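Local coordinates for Endonuclease/exonuclease/phosphatase domain-containing protein (Enterococcus faecalis, PDB 3L1W) that is of unknown function but belongs to the DNase I-like endonuclease/exonuclease/phosphatase family and may act as a 3'-5' RNA exonuclease, at residues A[29-33]-A[34-38]; A[47-50]-A[51-55]; A[167-170]-A[171-175]; A[205-208]-A[209-212]. One frame throughout, in Å; residues are numbered along the deposited sequence.

Contact 1 of 4, residues A[29-33]-A[34-38]; sequences QLINF and HDWSL. With SO4 (sulfate ion), chain G.
Two first torsions set up the ring contact between Phe-33 and His-34: the phenyl CG is swung opposite its own backbone N (chi1 175°), while the imidazole CG lies opposite its carbonyl carbon (chi1 -66°). This is the C-terminal end of helix 20-34, in one of the alpha/beta layers of a DNase I-like fold. The rings make an edge-to-face, T-shaped pair with planes at 83°. Phe-33 points its CD2 edge over the centre of one imidazole face, with His-34 NE2 3.7 Å from Phe-33 CD2. Asp-232 takes a hydrogen bond from NE2 and so helps fix the rotation of the imidazole. On the second subunit, Tyr-193 stacks on the Phe-33 ring.

The last helical bonds are nearly straight: His-34 N donates to Leu-30 O at 3.0 Å, and Asp-35 N to Ile-31 O, also at 3.0 Å. Asp-35 then leaves the helix with positive phi, and the indole of Trp-36 comes back against the last turn, with His-34 CB over one of its faces. There Leu-30 CD2 has a partner on each of two rings, His-34 CD2 at 3.6 Å and Trp-36 CH2 at 3.8 Å. Ile-31 meets the indole crosswise, its CG1 4.1 Å from Trp-36 CZ3. Trp-36 is buried, and its NE1 is hydrogen-bonded to Glu-246. One water bridges the helix end, donating to both Asn-32 O at 2.8 Å and Asp-35 OD1 at 2.9 Å.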
loop_
_atom_site.group_PDB
_atom_site.type_symbol
_atom_site.label_atom_id
_atom_site.label_comp_id
_atom_site.label_asym_id
_atom_site.label_seq_id
_atom_site.Cartn_x
_atom_site.Cartn_y
_atom_site.Cartn_z
ATOM N N GLN A 29 2.302 -1.311 12.544
ATOM C CA GLN A 29 1.903 -0.147 11.758
ATOM C C GLN A 29 1.557 -0.546 10.331
ATOM O O GLN A 29 0.663 0.032 9.716
ATOM C CB GLN A 29 3.007 0.915 11.776
ATOM C CG GLN A 29 3.068 1.651 13.104
ATOM C CD GLN A 29 4.343 2.432 13.263
ATOM O OE1 GLN A 29 5.103 2.592 12.311
ATOM N NE2 GLN A 29 4.598 2.915 14.478
ATOM N N LEU A 30 2.264 -1.539 9.801
ATOM C CA LEU A 30 1.957 -2.027 8.464
ATOM C C LEU A 30 0.544 -2.591 8.446
ATOM O O LEU A 30 -0.256 -2.262 7.570
ATOM C CB LEU A 30 2.982 -3.084 8.036
ATOM C CG LEU A 30 2.884 -3.671 6.619
ATOM C CD1 LEU A 30 4.217 -4.300 6.236
ATOM C CD2 LEU A 30 1.757 -4.705 6.480
ATOM N N ILE A 31 0.249 -3.449 9.420
ATOM C CA ILE A 31 -1.081 -4.032 9.552
ATOM C C ILE A 31 -2.147 -2.940 9.684
ATOM O O ILE A 31 -3.171 -2.973 8.996
ATOM C CB ILE A 31 -1.119 -5.024 10.742
ATOM C CG1 ILE A 31 -0.215 -6.223 10.429
ATOM C CG2 ILE A 31 -2.556 -5.454 11.043
ATOM C CD1 ILE A 31 0.133 -7.095 11.642
ATOM N N ASN A 32 -1.908 -1.952 10.539
ATOM C CA ASN A 32 -2.915 -0.900 10.718
ATOM C C ASN A 32 -3.162 -0.097 9.452
ATOM O O ASN A 32 -4.303 0.280 9.163
ATOM C CB ASN A 32 -2.519 0.053 11.837
ATOM C CG ASN A 32 -2.673 -0.571 13.205
ATOM O OD1 ASN A 32 -3.343 -1.593 13.367
ATOM N ND2 ASN A 32 -2.059 0.050 14.200
ATOM N N PHE A 33 -2.086 0.163 8.715
ATOM C CA PHE A 33 -2.164 0.968 7.499
ATOM C C PHE A 33 -2.911 0.258 6.375
ATOM O O PHE A 33 -3.758 0.854 5.715
ATOM C CB PHE A 33 -0.775 1.393 7.023
ATOM C CG PHE A 33 -0.792 2.120 5.707
ATOM C CD1 PHE A 33 -1.227 3.431 5.630
ATOM C CD2 PHE A 33 -0.384 1.481 4.548
ATOM C CE1 PHE A 33 -1.250 4.107 4.405
ATOM C CE2 PHE A 33 -0.401 2.147 3.314
ATOM C CZ PHE A 33 -0.837 3.449 3.248
ATOM N N HIS A 34 -2.597 -1.010 6.153
ATOM C CA HIS A 34 -3.287 -1.748 5.102
ATOM C C HIS A 34 -4.743 -2.074 5.449
ATOM O O HIS A 34 -5.602 -2.107 4.550
ATOM C CB HIS A 34 -2.454 -2.944 4.640
ATOM C CG HIS A 34 -1.192 -2.520 3.957
ATOM N ND1 HIS A 34 -1.159 -2.155 2.627
ATOM C CD2 HIS A 34 0.063 -2.324 4.432
ATOM C CE1 HIS A 34 0.068 -1.783 2.305
ATOM N NE2 HIS A 34 0.827 -1.868 3.384
ATOM N N ASP A 35 -5.011 -2.291 6.738
ATOM C CA ASP A 35 -6.367 -2.209 7.271
ATOM C C ASP A 35 -7.342 -3.154 6.568
ATOM O O ASP A 35 -8.471 -2.773 6.241
ATOM C CB ASP A 35 -6.850 -0.762 7.136
ATOM C CG ASP A 35 -8.097 -0.468 7.941
ATOM O OD1 ASP A 35 -8.272 -1.044 9.029
ATOM O OD2 ASP A 35 -8.887 0.385 7.487
ATOM N N TRP A 36 -6.907 -4.388 6.345
ATOM C CA TRP A 36 -7.745 -5.399 5.699
ATOM C C TRP A 36 -8.952 -5.766 6.561
ATOM O O TRP A 36 -9.002 -5.412 7.743
ATOM C CB TRP A 36 -6.929 -6.670 5.454
ATOM C CG TRP A 36 -5.563 -6.456 4.841
ATOM C CD1 TRP A 36 -5.275 -6.196 3.525
ATOM C CD2 TRP A 36 -4.302 -6.536 5.516
ATOM N NE1 TRP A 36 -3.907 -6.090 3.353
ATOM C CE2 TRP A 36 -3.292 -6.298 4.559
ATOM C CE3 TRP A 36 -3.927 -6.770 6.845
ATOM C CZ2 TRP A 36 -1.939 -6.297 4.885
ATOM C CZ3 TRP A 36 -2.587 -6.774 7.168
ATOM C CH2 TRP A 36 -1.605 -6.544 6.192
ATOM N N SER A 37 -9.929 -6.464 5.975
ATOM C CA SER A 37 -10.999 -7.058 6.781
ATOM C C SER A 37 -10.442 -8.077 7.755
ATOM O O SER A 37 -10.892 -8.160 8.907
ATOM C CB SER A 37 -12.046 -7.757 5.906
ATOM O OG SER A 37 -12.930 -6.836 5.300
ATOM N N LEU A 38 -9.476 -8.869 7.294
ATOM C CA LEU A 38 -8.885 -9.888 8.150
ATOM C C LEU A 38 -7.500 -10.253 7.646
ATOM O O LEU A 38 -7.199 -10.072 6.462
ATOM C CB LEU A 38 -9.771 -11.138 8.207
ATOM C CG LEU A 38 -9.981 -11.867 6.885
ATOM C CD1 LEU A 38 -8.929 -12.965 6.735
ATOM C CD2 LEU A 38 -11.377 -12.476 6.833
HETATM S S SO4 G . -11.942 -4.062 3.166
HETATM O O1 SO4 G . -10.741 -3.649 3.896
HETATM O O2 SO4 G . -13.087 -3.371 3.750
HETATM O O3 SO4 G . -11.811 -3.695 1.761
HETATM O O4 SO4 G . -12.135 -5.504 3.298
HETATM O O HOH W 1 -6.357 -0.125 11.025
#

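Contact 2 of 4, residues A[47-50]-A[51-55]; sequences NQVR and DLKAY
Four consecutive backbone bonds tie Asn-47 to Asp-51, Gln-48 to Leu-52, Val-49 to Lys-53 and Arg-50 to Ala-54 in regular alpha-helical spacing, the straightest being Lys-53 N to Val-49 O (3.0 Å, 168°). Val-49 and Lys-53 lie alongside each other and point the same way. The lysine is fully extended beyond CG, so its CE rather than its ammonium end meets Val-49 CG1, at 3.9 Å. Asp-51 has CG opposite its carbonyl carbon (chi1 -73°), which turns the carboxylate back along the helix until CG is 3.4 Å from Asn-47 O. That oxygen cannot serve the carboxylate, since both are acceptors; Asp-51 OD2 takes a hydrogen bond from Trp-20 NE1 instead. Its other oxygen, OD1, lies in the plane of the Tyr-55 ring at its edge, 3.8 Å from Tyr-55 CE2. Gln-48 is buried, and its amide is satisfied at both ends: OE1 accepts from Arg-45 N and Asp-11 N, and NE2 donates to Arg-9 O. Helix 46-55 forms the connection of a beta-alpha-beta crossover between the parallel strands 38-44 and 59-64, with Leu-52 on Ile-41 and Val-44, Val-49 on Val-44 and Cys-60, and helix 20-34 alongside through Trp-20 and Lys-24.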
loop_
_atom_site.group_PDB
_atom_site.type_symbol
_atom_site.label_atom_id
_atom_site.label_comp_id
_atom_site.label_asym_id
_atom_site.label_seq_id
_atom_site.Cartn_x
_atom_site.Cartn_y
_atom_site.Cartn_z
ATOM N N ASN A 47 4.162 -13.233 23.566
ATOM C CA ASN A 47 4.463 -11.810 23.623
ATOM C C ASN A 47 4.093 -11.082 22.333
ATOM O O ASN A 47 3.637 -9.941 22.360
ATOM C CB ASN A 47 5.930 -11.568 23.995
ATOM C CG ASN A 47 6.894 -12.050 22.931
ATOM O OD1 ASN A 47 6.762 -13.159 22.410
ATOM N ND2 ASN A 47 7.864 -11.216 22.598
ATOM N N GLN A 48 4.280 -11.750 21.200
ATOM C CA GLN A 48 3.929 -11.173 19.905
ATOM C C GLN A 48 2.411 -11.062 19.758
ATOM O O GLN A 48 1.899 -10.087 19.217
ATOM C CB GLN A 48 4.516 -12.024 18.778
ATOM C CG GLN A 48 6.035 -12.104 18.848
ATOM C CD GLN A 48 6.615 -13.028 17.789
ATOM O OE1 GLN A 48 6.795 -14.221 18.031
ATOM N NE2 GLN A 48 6.913 -12.478 16.611
ATOM N N VAL A 49 1.687 -12.059 20.260
ATOM C CA VAL A 49 0.230 -11.983 20.254
ATOM C C VAL A 49 -0.227 -10.787 21.096
ATOM O O VAL A 49 -1.085 -10.004 20.673
ATOM C CB VAL A 49 -0.399 -13.279 20.782
ATOM C CG1 VAL A 49 -1.922 -13.128 20.901
ATOM C CG2 VAL A 49 -0.048 -14.440 19.856
ATOM N N ARG A 50 0.358 -10.635 22.280
ATOM C CA ARG A 50 0.031 -9.500 23.143
ATOM C C ARG A 50 0.281 -8.180 22.421
ATOM O O ARG A 50 -0.541 -7.264 22.494
ATOM C CB ARG A 50 0.832 -9.532 24.448
ATOM C CG ARG A 50 0.413 -10.608 25.438
ATOM C CD ARG A 50 0.949 -10.308 26.843
ATOM N NE ARG A 50 2.412 -10.353 26.923
ATOM C CZ ARG A 50 3.212 -9.308 26.725
ATOM N NH1 ARG A 50 2.701 -8.121 26.423
ATOM N NH2 ARG A 50 4.531 -9.448 26.823
ATOM N N ASP A 51 1.406 -8.086 21.712
ATOM C CA ASP A 51 1.738 -6.881 20.962
ATOM C C ASP A 51 0.759 -6.624 19.816
ATOM O O ASP A 51 0.375 -5.478 19.568
ATOM C CB ASP A 51 3.180 -6.938 20.430
ATOM C CG ASP A 51 4.218 -6.737 21.525
ATOM O OD1 ASP A 51 3.896 -6.122 22.568
ATOM O OD2 ASP A 51 5.364 -7.194 21.340
ATOM N N LEU A 52 0.346 -7.676 19.108
ATOM C CA LEU A 52 -0.651 -7.489 18.055
ATOM C C LEU A 52 -1.944 -6.917 18.622
ATOM O O LEU A 52 -2.542 -6.025 18.026
ATOM C CB LEU A 52 -0.938 -8.796 17.319
ATOM C CG LEU A 52 0.201 -9.302 16.437
ATOM C CD1 LEU A 52 -0.133 -10.679 15.865
ATOM C CD2 LEU A 52 0.494 -8.315 15.325
ATOM N N LYS A 53 -2.396 -7.454 19.753
ATOM C CA LYS A 53 -3.590 -6.922 20.399
ATOM C C LYS A 53 -3.408 -5.477 20.857
ATOM O O LYS A 53 -4.327 -4.669 20.750
ATOM C CB LYS A 53 -4.012 -7.794 21.589
ATOM C CG LYS A 53 -4.443 -9.207 21.205
ATOM C CD LYS A 53 -4.788 -10.022 22.452
ATOM C CE LYS A 53 -5.188 -11.439 22.088
ATOM N NZ LYS A 53 -5.348 -12.312 23.295
ATOM N N ALA A 54 -2.230 -5.156 21.378
ATOM C CA ALA A 54 -2.007 -3.837 21.961
ATOM C C ALA A 54 -1.798 -2.756 20.904
ATOM O O ALA A 54 -2.270 -1.624 21.058
ATOM C CB ALA A 54 -0.820 -3.880 22.906
ATOM N N TYR A 55 -1.102 -3.115 19.828
ATOM C CA TYR A 55 -0.624 -2.117 18.868
ATOM C C TYR A 55 -1.275 -2.149 17.490
ATOM O O TYR A 55 -0.958 -1.317 16.647
ATOM C CB TYR A 55 0.904 -2.201 18.735
ATOM C CG TYR A 55 1.606 -1.849 20.021
ATOM C CD1 TYR A 55 1.706 -0.534 20.434
ATOM C CD2 TYR A 55 2.164 -2.835 20.822
ATOM C CE1 TYR A 55 2.343 -0.204 21.614
ATOM C CE2 TYR A 55 2.808 -2.515 22.008
ATOM C CZ TYR A 55 2.888 -1.195 22.396
ATOM O OH TYR A 55 3.512 -0.858 23.575
#

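Contact 3 of 4, residues A[167-170]-A[171-175]; sequences FNAE and SGEEV
Glu-173 OE2 is gripped from two sources: a water that donates to it at 2.7 Å and also accepts from Glu-170 N at 2.9 Å, and Arg-141 NH2, which forms a salt bridge. The water thus joins the glutamate to the loop backbone, while the arginine probably stabilises its negative charge. The chain beyond Glu-173 CG is extended and lies against Ala-169, whose CB is 3.3 Å from Glu-173 OE1. That methyl is also met by Val-175 CG1, at 3.8 Å, so one small side chain fills the corner between the carboxylate and the first turn of the helix.

Glu-170 to Glu-173 is a type I beta turn, closed by Glu-173 N donating to Glu-170 O at 3.2 Å. The bond is straight at hydrogen (170°) although the donor is tilted 35° from the carbonyl plane. Glu-173 then occupies the N-cap position of helix 174-179. Glu-170 bends at chi2 (-84°), bringing OE1 round to a second water that donates to it at 2.8 Å and accepts from Ser-171 N at 3.0 Å.

The run Asp-166, Phe-167, Asn-168 corresponds to a signature found close to the active site in DNase I-like enzymes. Just after it, Ala-169 O receives a hydrogen bond from His-176 NE2. The turn carries the chain from strand 161-164 into helix 174-179: Phe-167 packs between strands 126-132 and 215-220 and helix 138-151, with Val-175 on Met-145 of that same helix.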
loop_
_atom_site.group_PDB
_atom_site.type_symbol
_atom_site.label_atom_id
_atom_site.label_comp_id
_atom_site.label_asym_id
_atom_site.label_seq_id
_atom_site.Cartn_x
_atom_site.Cartn_y
_atom_site.Cartn_z
ATOM N N PHE A 167 2.966 -22.088 3.309
ATOM C CA PHE A 167 2.975 -23.503 2.942
ATOM C C PHE A 167 4.370 -24.095 3.044
ATOM O O PHE A 167 4.528 -25.314 2.972
ATOM C CB PHE A 167 2.442 -23.709 1.514
ATOM C CG PHE A 167 0.951 -23.577 1.397
ATOM C CD1 PHE A 167 0.188 -24.592 0.831
ATOM C CD2 PHE A 167 0.312 -22.438 1.840
ATOM C CE1 PHE A 167 -1.195 -24.460 0.724
ATOM C CE2 PHE A 167 -1.065 -22.307 1.739
ATOM C CZ PHE A 167 -1.810 -23.320 1.185
ATOM N N ASN A 168 5.383 -23.235 3.190
ATOM C CA ASN A 168 6.769 -23.701 3.176
ATOM C C ASN A 168 7.084 -24.539 1.940
ATOM O O ASN A 168 7.968 -25.394 1.975
ATOM C CB ASN A 168 7.097 -24.503 4.452
ATOM C CG ASN A 168 7.722 -23.637 5.542
ATOM O OD1 ASN A 168 8.610 -22.823 5.270
ATOM N ND2 ASN A 168 7.278 -23.823 6.782
ATOM N N ALA A 169 6.381 -24.278 0.837
ATOM C CA ALA A 169 6.538 -25.092 -0.368
ATOM C C ALA A 169 6.438 -24.241 -1.620
ATOM O O ALA A 169 5.488 -23.479 -1.770
ATOM C CB ALA A 169 5.478 -26.195 -0.415
ATOM N N GLU A 170 7.411 -24.389 -2.520
ATOM C CA GLU A 170 7.323 -23.766 -3.841
ATOM C C GLU A 170 6.230 -24.464 -4.660
ATOM O O GLU A 170 5.776 -25.551 -4.303
ATOM C CB GLU A 170 8.668 -23.819 -4.573
ATOM C CG GLU A 170 9.837 -23.206 -3.789
ATOM C CD GLU A 170 9.961 -21.696 -3.943
ATOM O OE1 GLU A 170 9.529 -21.132 -4.974
ATOM O OE2 GLU A 170 10.517 -21.065 -3.021
ATOM N N SER A 171 5.828 -23.837 -5.764
ATOM C CA SER A 171 4.596 -24.216 -6.473
ATOM C C SER A 171 4.527 -25.655 -6.979
ATOM O O SER A 171 3.438 -26.191 -7.197
ATOM C CB SER A 171 4.356 -23.260 -7.645
ATOM O OG SER A 171 5.403 -23.395 -8.593
ATOM N N GLY A 172 5.678 -26.283 -7.180
ATOM C CA GLY A 172 5.712 -27.595 -7.804
ATOM C C GLY A 172 5.540 -28.763 -6.850
ATOM O O GLY A 172 5.475 -29.914 -7.292
ATOM N N GLU A 173 5.480 -28.490 -5.545
ATOM C CA GLU A 173 5.402 -29.576 -4.557
ATOM C C GLU A 173 4.060 -30.296 -4.572
ATOM O O GLU A 173 3.043 -29.713 -4.942
ATOM C CB GLU A 173 5.680 -29.072 -3.131
ATOM C CG GLU A 173 7.130 -28.713 -2.862
ATOM C CD GLU A 173 7.514 -28.854 -1.391
ATOM O OE1 GLU A 173 6.658 -29.271 -0.572
ATOM O OE2 GLU A 173 8.680 -28.552 -1.063
ATOM N N GLU A 174 4.073 -31.556 -4.136
ATOM C CA GLU A 174 2.870 -32.384 -4.097
ATOM C C GLU A 174 1.734 -31.732 -3.325
ATOM O O GLU A 174 0.571 -31.853 -3.701
ATOM C CB GLU A 174 3.165 -33.768 -3.490
ATOM C CG GLU A 174 3.825 -34.756 -4.430
ATOM C CD GLU A 174 3.786 -36.181 -3.884
ATOM O OE1 GLU A 174 2.684 -36.773 -3.837
ATOM O OE2 GLU A 174 4.855 -36.707 -3.503
ATOM N N VAL A 175 2.060 -31.044 -2.236
ATOM C CA VAL A 175 1.017 -30.431 -1.431
ATOM C C VAL A 175 0.150 -29.474 -2.257
ATOM O O VAL A 175 -1.053 -29.387 -2.040
ATOM C CB VAL A 175 1.579 -29.741 -0.161
ATOM C CG1 VAL A 175 2.470 -28.559 -0.525
ATOM C CG2 VAL A 175 0.426 -29.306 0.764
HETATM O O HOH W 2 7.373 -21.498 -6.762
HETATM O O HOH W 3 9.605 -26.154 -1.960
#

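Contact 4 of 4, residues A[205-208]-A[209-212]; sequences TKPW and AELE. With SO4 (sulfate ion), chain I.
Trp-208 and Leu-211 lie side by side and point the same way, with Trp-208 CD1 3.8 Å from Leu-211 CD1. The methyl approaches the indole obliquely, at its pyrrole side. Leu-211 is held from another direction by Lys-206, which slides past it in the opposite sense and brings its CG to 3.7 Å from Leu-211 CD2. Bends at chi2 (83°) and chi3 (60°) fold the lysine chain back, so that Lys-206 CD crosses Glu-210 roughly at a right angle, 3.7 Å from Glu-210 CB. The glutamate, extended beyond CG, crosses the proline obliquely and sets its OE2 3.5 Å from Pro-207 CG.

A short 3-10 turn fixes these positions. Glu-210 N donates to Pro-207 O at 2.8 Å and Leu-211 N to Trp-208 O at 3.1 Å, and in both bonds the donor stands well above the carbonyl plane rather than on a lone pair. Two residues before Pro-207, a sulfate O3 accepts from Thr-205 N at 2.9 Å and from Thr-205 OG1 at 2.8 Å; Tyr-204 N also bonds this sulfate.

The turn sits at the subunit interface, where Trp-208 N donates to Asp-235 of the second subunit and its side chain packs on Ile-234 of that subunit. It belongs to the long loop between strands 191-193 and 215-220, with Trp-208 and Leu-211 resting on Pro-195, and Glu-212 paired through its backbone with Thr-198 and Phe-199.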
loop_
_atom_site.group_PDB
_atom_site.type_symbol
_atom_site.label_atom_id
_atom_site.label_comp_id
_atom_site.label_asym_id
_atom_site.label_seq_id
_atom_site.Cartn_x
_atom_site.Cartn_y
_atom_site.Cartn_z
ATOM N N THR A 205 17.884 -6.048 -0.392
ATOM C CA THR A 205 18.259 -5.982 -1.808
ATOM C C THR A 205 18.092 -7.305 -2.564
ATOM O O THR A 205 18.638 -7.476 -3.655
ATOM C CB THR A 205 19.716 -5.497 -1.984
ATOM O OG1 THR A 205 20.609 -6.417 -1.338
ATOM C CG2 THR A 205 19.887 -4.114 -1.379
ATOM N N LYS A 206 17.337 -8.236 -1.993
ATOM C CA LYS A 206 17.135 -9.539 -2.620
ATOM C C LYS A 206 16.457 -9.361 -3.974
ATOM O O LYS A 206 15.391 -8.763 -4.048
ATOM C CB LYS A 206 16.253 -10.401 -1.717
ATOM C CG LYS A 206 15.766 -11.685 -2.359
ATOM C CD LYS A 206 16.811 -12.770 -2.254
ATOM C CE LYS A 206 17.140 -13.075 -0.802
ATOM N NZ LYS A 206 18.156 -14.159 -0.691
ATOM N N PRO A 207 17.084 -9.860 -5.052
ATOM C CA PRO A 207 16.463 -9.812 -6.384
ATOM C C PRO A 207 15.139 -10.568 -6.404
ATOM O O PRO A 207 15.025 -11.635 -5.797
ATOM C CB PRO A 207 17.495 -10.510 -7.276
ATOM C CG PRO A 207 18.802 -10.293 -6.561
ATOM C CD PRO A 207 18.454 -10.397 -5.103
ATOM N N TRP A 208 14.141 -10.016 -7.084
ATOM C CA TRP A 208 12.820 -10.630 -7.062
ATOM C C TRP A 208 12.821 -12.070 -7.586
ATOM O O TRP A 208 12.079 -12.919 -7.081
ATOM C CB TRP A 208 11.806 -9.745 -7.785
ATOM C CG TRP A 208 11.385 -8.556 -6.958
ATOM C CD1 TRP A 208 11.949 -8.129 -5.782
ATOM C CD2 TRP A 208 10.313 -7.646 -7.239
ATOM N NE1 TRP A 208 11.292 -7.009 -5.321
ATOM C CE2 TRP A 208 10.282 -6.697 -6.191
ATOM C CE3 TRP A 208 9.373 -7.544 -8.268
ATOM C CZ2 TRP A 208 9.349 -5.659 -6.148
ATOM C CZ3 TRP A 208 8.447 -6.508 -8.223
ATOM C CH2 TRP A 208 8.444 -5.585 -7.172
ATOM N N ALA A 209 13.668 -12.356 -8.572
ATOM C CA ALA A 209 13.742 -13.702 -9.124
ATOM C C ALA A 209 14.230 -14.704 -8.073
ATOM O O ALA A 209 14.015 -15.910 -8.206
ATOM C CB ALA A 209 14.639 -13.726 -10.344
ATOM N N GLU A 210 14.864 -14.192 -7.020
ATOM C CA GLU A 210 15.409 -15.029 -5.947
ATOM C C GLU A 210 14.501 -15.155 -4.722
ATOM O O GLU A 210 14.828 -15.863 -3.768
ATOM C CB GLU A 210 16.781 -14.506 -5.524
ATOM C CG GLU A 210 17.843 -14.667 -6.606
ATOM C CD GLU A 210 19.156 -13.989 -6.262
ATOM O OE1 GLU A 210 19.504 -13.910 -5.069
ATOM O OE2 GLU A 210 19.845 -13.534 -7.194
ATOM N N LEU A 211 13.366 -14.472 -4.733
ATOM C CA LEU A 211 12.404 -14.652 -3.647
ATOM C C LEU A 211 11.876 -16.082 -3.673
ATOM O O LEU A 211 11.748 -16.680 -4.739
ATOM C CB LEU A 211 11.243 -13.688 -3.803
ATOM C CG LEU A 211 11.659 -12.222 -3.740
ATOM C CD1 LEU A 211 10.537 -11.334 -4.244
ATOM C CD2 LEU A 211 12.047 -11.848 -2.312
ATOM N N GLU A 212 11.594 -16.644 -2.501
ATOM C CA GLU A 212 10.901 -17.924 -2.448
ATOM C C GLU A 212 9.391 -17.693 -2.454
ATOM O O GLU A 212 8.892 -16.788 -1.790
ATOM C CB GLU A 212 11.320 -18.706 -1.197
ATOM C CG GLU A 212 12.817 -18.993 -1.144
ATOM C CD GLU A 212 13.211 -19.829 0.058
ATOM O OE1 GLU A 212 12.348 -20.561 0.585
ATOM O OE2 GLU A 212 14.381 -19.745 0.483
HETATM S S SO4 I . 20.637 -6.155 2.784
HETATM O O1 SO4 I . 21.322 -4.896 3.065
HETATM O O2 SO4 I . 19.522 -6.322 3.727
HETATM O O3 SO4 I . 20.165 -6.141 1.405
HETATM O O4 SO4 I . 21.575 -7.264 2.953
#

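How the contacts relate
Contacts 1 and 2 belong to neighbouring helices on the seven-stranded sheet and touch: Asn-32 ND2 lies 3.0 Å from Tyr-55 O, probably a hydrogen bond, and Ile-31 packs on Leu-52. Contact 3 lies on the other side of the chain's centre, by the six-stranded sheet, and meets contact 4 where Glu-170 packs against Glu-212. Contact 1 has no fully exposed residue among those touching, contacts 2 and 3 mix buried and exposed ones, and contact 4 is a surface turn. Their chemistry follows: aromatic rings at a helix end, regular helical bonding, water bridges and a salt bridge ahead of a helix, an indole and aliphatic chains around a 3-10 turn. Contacts 1 and 4 reach the second subunit.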